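Local structure of Lmo1499 protein (Listeria monocytogenes, 4IIW) at residues Asp253-Leu266 / Leu278-Leu292. The protein probably acts as a membrane-bound endolytic transglycosylase that cuts nascent peptidoglycan strands and so ends their elongation. Sequence-based numbering, arbitrary orientation.
Sequences DMRLQTDPTVLYAL and LEVDSPYNTYKNNGL
Thr286 and Thr261 meet through their hydroxyls, Thr286 OG1 donating a hydrogen bond to Thr261 OG1 at 2.7 Å. Thr261 OG1 donates in turn to Thr258 O, and the backbone N of Thr258 donates back to Thr286 OG1 at 3.0 Å, so three threonines close a small ring of bonds. Thr286 OG1 sits between its backbone N and carbonyl carbon (chi1 56°), which turns it to the start of helix 259-265. Beside the ring, Gln257 N is hydrogen-bonded to Thr286 O.

Thr258 lends the ring its backbone N and O, while its side-chain OG1 is hydrogen-bonded to Glu232, predicted to be important for catalytic activity in this YceG-like (MltG) family, so the loop 278-292 probably helps, as a second shell, to position Thr258 beside that glutamate.

Tyr287 stands with its ring between the two segments' side chains. Gln257 CB lies over one face, 3.8 Å from the centroid in a CH-pi contact, while Leu278 CD2 of its own segment covers the opposite face. At the edge, the phenol OH donates to Asp259 OD1. Asn285 OD1 accepts from Tyr287 N, forming an Asx turn where the tyrosine starts.

Arg255 stretches along the loop, its guanidinium receiving two acceptors near its plane: Tyr287 O at NH1, 3.0 Å away, and Asn290 OD1 at NE, over a longer 3.3 Å. A water bridges Leu256 N to Asn289 O and Gly291 O.

Among the apolar contacts, Val262 CG2 packs against Tyr287 CD1 at 3.5 Å. Leu256 CD1 touches Leu292 CD2 beside helix 219-232; on helix 259-265, Ala265 CB faces Tyr284 CB, and just beyond the helix Leu266 CD2 reaches Val280 CG2 at 3.6 Å. The Tyr264 and Tyr284 rings meet obliquely, planes 54° apart, while Tyr264 OH bonds Glu173.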
# COMPACT_ATOMS: atom_id res chain seq x y z
N ASP B 253 53.10 46.90 -18.05
CA ASP B 253 51.88 47.63 -17.65
C ASP B 253 50.60 47.12 -18.31
O ASP B 253 49.64 47.87 -18.51
CB ASP B 253 52.01 49.14 -17.87
CG ASP B 253 50.81 49.93 -17.29
OD1 ASP B 253 50.40 49.63 -16.13
OD2 ASP B 253 50.28 50.84 -17.98
N MSE B 254 50.58 45.85 -18.66
CA MSE B 254 49.39 45.25 -19.24
C MSE B 254 48.61 44.64 -18.08
O MSE B 254 49.21 44.00 -17.21
CB MSE B 254 49.76 44.18 -20.25
CG MSE B 254 50.56 44.66 -21.43
SE MSE B 254 51.10 43.17 -22.57
CE MSE B 254 49.33 42.30 -22.77
N ARG B 255 47.30 44.85 -18.04
CA ARG B 255 46.47 44.27 -16.98
C ARG B 255 46.53 42.75 -17.06
O ARG B 255 46.71 42.20 -18.15
CB ARG B 255 45.04 44.76 -17.08
CG ARG B 255 44.93 46.25 -16.93
CD ARG B 255 43.53 46.74 -17.08
NE ARG B 255 43.52 48.19 -17.02
CZ ARG B 255 42.45 48.94 -17.22
NH1 ARG B 255 41.27 48.38 -17.49
NH2 ARG B 255 42.55 50.26 -17.16
N LEU B 256 46.41 42.06 -15.92
CA LEU B 256 46.52 40.59 -15.91
C LEU B 256 45.33 39.88 -16.56
O LEU B 256 45.49 38.78 -17.10
CB LEU B 256 46.74 40.08 -14.48
CG LEU B 256 47.96 40.68 -13.76
CD1 LEU B 256 48.09 40.07 -12.38
CD2 LEU B 256 49.25 40.52 -14.57
N GLN B 257 44.15 40.49 -16.51
CA GLN B 257 42.93 39.94 -17.14
C GLN B 257 42.74 38.44 -16.88
O GLN B 257 42.52 37.66 -17.82
CB GLN B 257 42.95 40.21 -18.66
CG GLN B 257 42.85 41.70 -19.03
CD GLN B 257 43.01 41.97 -20.52
OE1 GLN B 257 43.57 41.17 -21.25
NE2 GLN B 257 42.52 43.13 -20.97
N THR B 258 42.82 38.04 -15.61
CA THR B 258 42.66 36.65 -15.24
C THR B 258 41.26 36.44 -14.63
O THR B 258 40.91 37.07 -13.63
CB THR B 258 43.81 36.19 -14.28
OG1 THR B 258 43.72 34.78 -14.04
CG2 THR B 258 43.79 36.93 -12.97
N ASP B 259 40.47 35.56 -15.27
CA ASP B 259 39.06 35.27 -14.89
C ASP B 259 38.85 34.91 -13.44
O ASP B 259 37.93 35.43 -12.81
CB ASP B 259 38.46 34.15 -15.75
CG ASP B 259 38.18 34.58 -17.18
OD1 ASP B 259 38.56 35.71 -17.55
OD2 ASP B 259 37.60 33.78 -17.94
N PRO B 260 39.67 34.00 -12.90
CA PRO B 260 39.50 33.65 -11.51
C PRO B 260 39.43 34.85 -10.57
O PRO B 260 38.74 34.77 -9.54
CB PRO B 260 40.74 32.80 -11.21
CG PRO B 260 41.02 32.13 -12.48
CD PRO B 260 40.70 33.16 -13.55
N THR B 261 40.13 35.94 -10.89
CA THR B 261 40.09 37.12 -10.03
C THR B 261 38.73 37.79 -10.16
O THR B 261 38.22 38.36 -9.20
CB THR B 261 41.25 38.14 -10.27
OG1 THR B 261 41.14 38.74 -11.57
CG2 THR B 261 42.61 37.45 -10.10
N VAL B 262 38.15 37.73 -11.36
CA VAL B 262 36.81 38.28 -11.57
C VAL B 262 35.78 37.46 -10.77
O VAL B 262 34.93 38.03 -10.07
CB VAL B 262 36.44 38.30 -13.07
CG1 VAL B 262 34.95 38.62 -13.24
CG2 VAL B 262 37.30 39.30 -13.81
N LEU B 263 35.88 36.14 -10.85
CA LEU B 263 34.96 35.27 -10.11
C LEU B 263 35.11 35.50 -8.61
O LEU B 263 34.11 35.55 -7.89
CB LEU B 263 35.21 33.79 -10.45
CG LEU B 263 34.95 33.34 -11.90
CD1 LEU B 263 35.29 31.87 -12.05
CD2 LEU B 263 33.50 33.60 -12.34
N TYR B 264 36.34 35.65 -8.14
CA TYR B 264 36.55 35.89 -6.72
C TYR B 264 35.95 37.24 -6.33
O TYR B 264 35.39 37.38 -5.24
CB TYR B 264 38.03 35.83 -6.36
CG TYR B 264 38.25 36.07 -4.89
CD1 TYR B 264 38.05 35.04 -3.96
CD2 TYR B 264 38.62 37.32 -4.42
CE1 TYR B 264 38.24 35.26 -2.60
CE2 TYR B 264 38.81 37.55 -3.06
CZ TYR B 264 38.62 36.51 -2.16
OH TYR B 264 38.80 36.74 -0.83
N ALA B 265 36.05 38.22 -7.22
CA ALA B 265 35.47 39.55 -6.98
C ALA B 265 33.98 39.43 -6.70
O ALA B 265 33.46 40.11 -5.80
CB ALA B 265 35.71 40.45 -8.19
N LEU B 266 33.29 38.57 -7.45
CA LEU B 266 31.85 38.35 -7.29
C LEU B 266 31.54 37.36 -6.16
O LEU B 266 30.37 37.06 -5.91
CB LEU B 266 31.25 37.78 -8.57
CG LEU B 266 31.29 38.64 -9.83
CD1 LEU B 266 30.80 37.81 -10.99
CD2 LEU B 266 30.45 39.90 -9.68
N LEU B 278 32.71 40.67 -16.25
CA LEU B 278 33.97 41.36 -16.54
C LEU B 278 33.92 42.86 -16.23
O LEU B 278 34.96 43.51 -16.12
CB LEU B 278 34.37 41.15 -18.01
CG LEU B 278 34.58 39.69 -18.46
CD1 LEU B 278 34.83 39.62 -19.97
CD2 LEU B 278 35.72 39.02 -17.69
N GLU B 279 32.71 43.39 -16.08
CA GLU B 279 32.54 44.81 -15.80
C GLU B 279 32.42 45.11 -14.29
O GLU B 279 32.46 46.27 -13.90
CB GLU B 279 31.31 45.34 -16.57
CG GLU B 279 31.20 46.87 -16.60
CD GLU B 279 29.92 47.36 -17.23
OE1 GLU B 279 29.21 46.56 -17.88
OE2 GLU B 279 29.61 48.56 -17.09
N VAL B 280 32.32 44.07 -13.46
CA VAL B 280 32.17 44.24 -12.00
C VAL B 280 33.16 45.23 -11.37
O VAL B 280 34.37 45.13 -11.58
CB VAL B 280 32.31 42.93 -11.25
CG1 VAL B 280 33.70 42.34 -11.47
CG2 VAL B 280 32.07 43.15 -9.77
N ASP B 281 32.62 46.16 -10.58
CA ASP B 281 33.43 47.20 -9.94
C ASP B 281 34.06 46.64 -8.69
O ASP B 281 33.39 46.47 -7.68
CB ASP B 281 32.55 48.42 -9.58
CG ASP B 281 33.35 49.57 -8.96
OD1 ASP B 281 34.59 49.48 -8.90
OD2 ASP B 281 32.72 50.57 -8.53
N SER B 282 35.36 46.35 -8.75
CA SER B 282 36.11 45.78 -7.62
C SER B 282 37.61 45.83 -7.86
O SER B 282 38.07 45.52 -8.96
CB SER B 282 35.71 44.32 -7.37
OG SER B 282 36.51 43.72 -6.36
N PRO B 283 38.38 46.20 -6.83
CA PRO B 283 39.83 46.24 -7.00
C PRO B 283 40.39 44.87 -7.40
O PRO B 283 41.49 44.79 -7.95
CB PRO B 283 40.33 46.67 -5.63
CG PRO B 283 39.18 47.30 -4.97
CD PRO B 283 37.97 46.63 -5.49
N TYR B 284 39.66 43.79 -7.10
CA TYR B 284 40.09 42.45 -7.47
C TYR B 284 39.95 42.15 -8.98
O TYR B 284 40.58 41.21 -9.48
CB TYR B 284 39.35 41.40 -6.63
CG TYR B 284 39.96 41.26 -5.26
CD1 TYR B 284 39.64 42.15 -4.24
CD2 TYR B 284 40.87 40.26 -4.99
CE1 TYR B 284 40.21 42.04 -2.99
CE2 TYR B 284 41.45 40.13 -3.74
CZ TYR B 284 41.11 41.03 -2.74
OH TYR B 284 41.68 40.91 -1.49
N ASN B 285 39.13 42.94 -9.67
CA ASN B 285 38.92 42.77 -11.10
C ASN B 285 40.14 43.18 -11.93
O ASN B 285 40.37 44.37 -12.21
CB ASN B 285 37.72 43.61 -11.53
CG ASN B 285 37.42 43.46 -12.98
OD1 ASN B 285 38.11 42.72 -13.69
ND2 ASN B 285 36.38 44.15 -13.46
N THR B 286 40.91 42.17 -12.36
CA THR B 286 42.13 42.42 -13.13
C THR B 286 41.89 42.78 -14.59
O THR B 286 42.84 42.94 -15.35
CB THR B 286 43.11 41.25 -13.03
OG1 THR B 286 42.46 40.05 -13.46
CG2 THR B 286 43.59 41.10 -11.58
N TYR B 287 40.62 42.86 -14.99
CA TYR B 287 40.27 43.35 -16.31
C TYR B 287 40.15 44.88 -16.26
O TYR B 287 40.35 45.55 -17.27
CB TYR B 287 38.96 42.75 -16.80
CG TYR B 287 39.10 41.37 -17.38
CD1 TYR B 287 39.20 40.25 -16.57
CD2 TYR B 287 39.13 41.19 -18.76
CE1 TYR B 287 39.33 38.99 -17.10
CE2 TYR B 287 39.26 39.92 -19.31
CZ TYR B 287 39.36 38.83 -18.48
OH TYR B 287 39.49 37.57 -19.02
N LYS B 288 39.83 45.41 -15.08
CA LYS B 288 39.66 46.86 -14.88
C LYS B 288 40.77 47.57 -14.10
O LYS B 288 40.74 48.77 -13.97
CB LYS B 288 38.32 47.15 -14.20
CG LYS B 288 37.13 47.03 -15.15
CD LYS B 288 35.89 47.72 -14.59
CE LYS B 288 34.76 47.80 -15.64
NZ LYS B 288 35.11 48.61 -16.85
N ASN B 289 41.73 46.83 -13.58
CA ASN B 289 42.80 47.43 -12.78
C ASN B 289 44.13 46.84 -13.14
O ASN B 289 44.22 45.64 -13.39
CB ASN B 289 42.56 47.11 -11.30
CG ASN B 289 41.30 47.73 -10.77
OD1 ASN B 289 41.22 48.94 -10.61
ND2 ASN B 289 40.32 46.91 -10.47
N ASN B 290 45.17 47.67 -13.17
CA ASN B 290 46.50 47.16 -13.42
C ASN B 290 47.09 46.58 -12.13
O ASN B 290 46.55 46.81 -11.04
CB ASN B 290 47.42 48.24 -13.98
CG ASN B 290 47.01 48.67 -15.38
OD1 ASN B 290 46.15 49.53 -15.57
ND2 ASN B 290 47.67 48.09 -16.38
N GLY B 291 48.16 45.81 -12.25
CA GLY B 291 48.82 45.22 -11.08
C GLY B 291 48.17 43.94 -10.60
O GLY B 291 47.30 43.38 -11.27
N LEU B 292 48.63 43.45 -9.47
CA LEU B 292 48.04 42.28 -8.86
C LEU B 292 46.83 42.76 -8.09
O LEU B 292 46.71 43.95 -7.79
CB LEU B 292 49.02 41.64 -7.87
CG LEU B 292 50.22 40.88 -8.41
CD1 LEU B 292 51.10 40.42 -7.25
CD2 LEU B 292 49.76 39.71 -9.24
O HOH W 1 45.76 43.62 -13.43
O HOH W 2 41.25 44.97 -19.46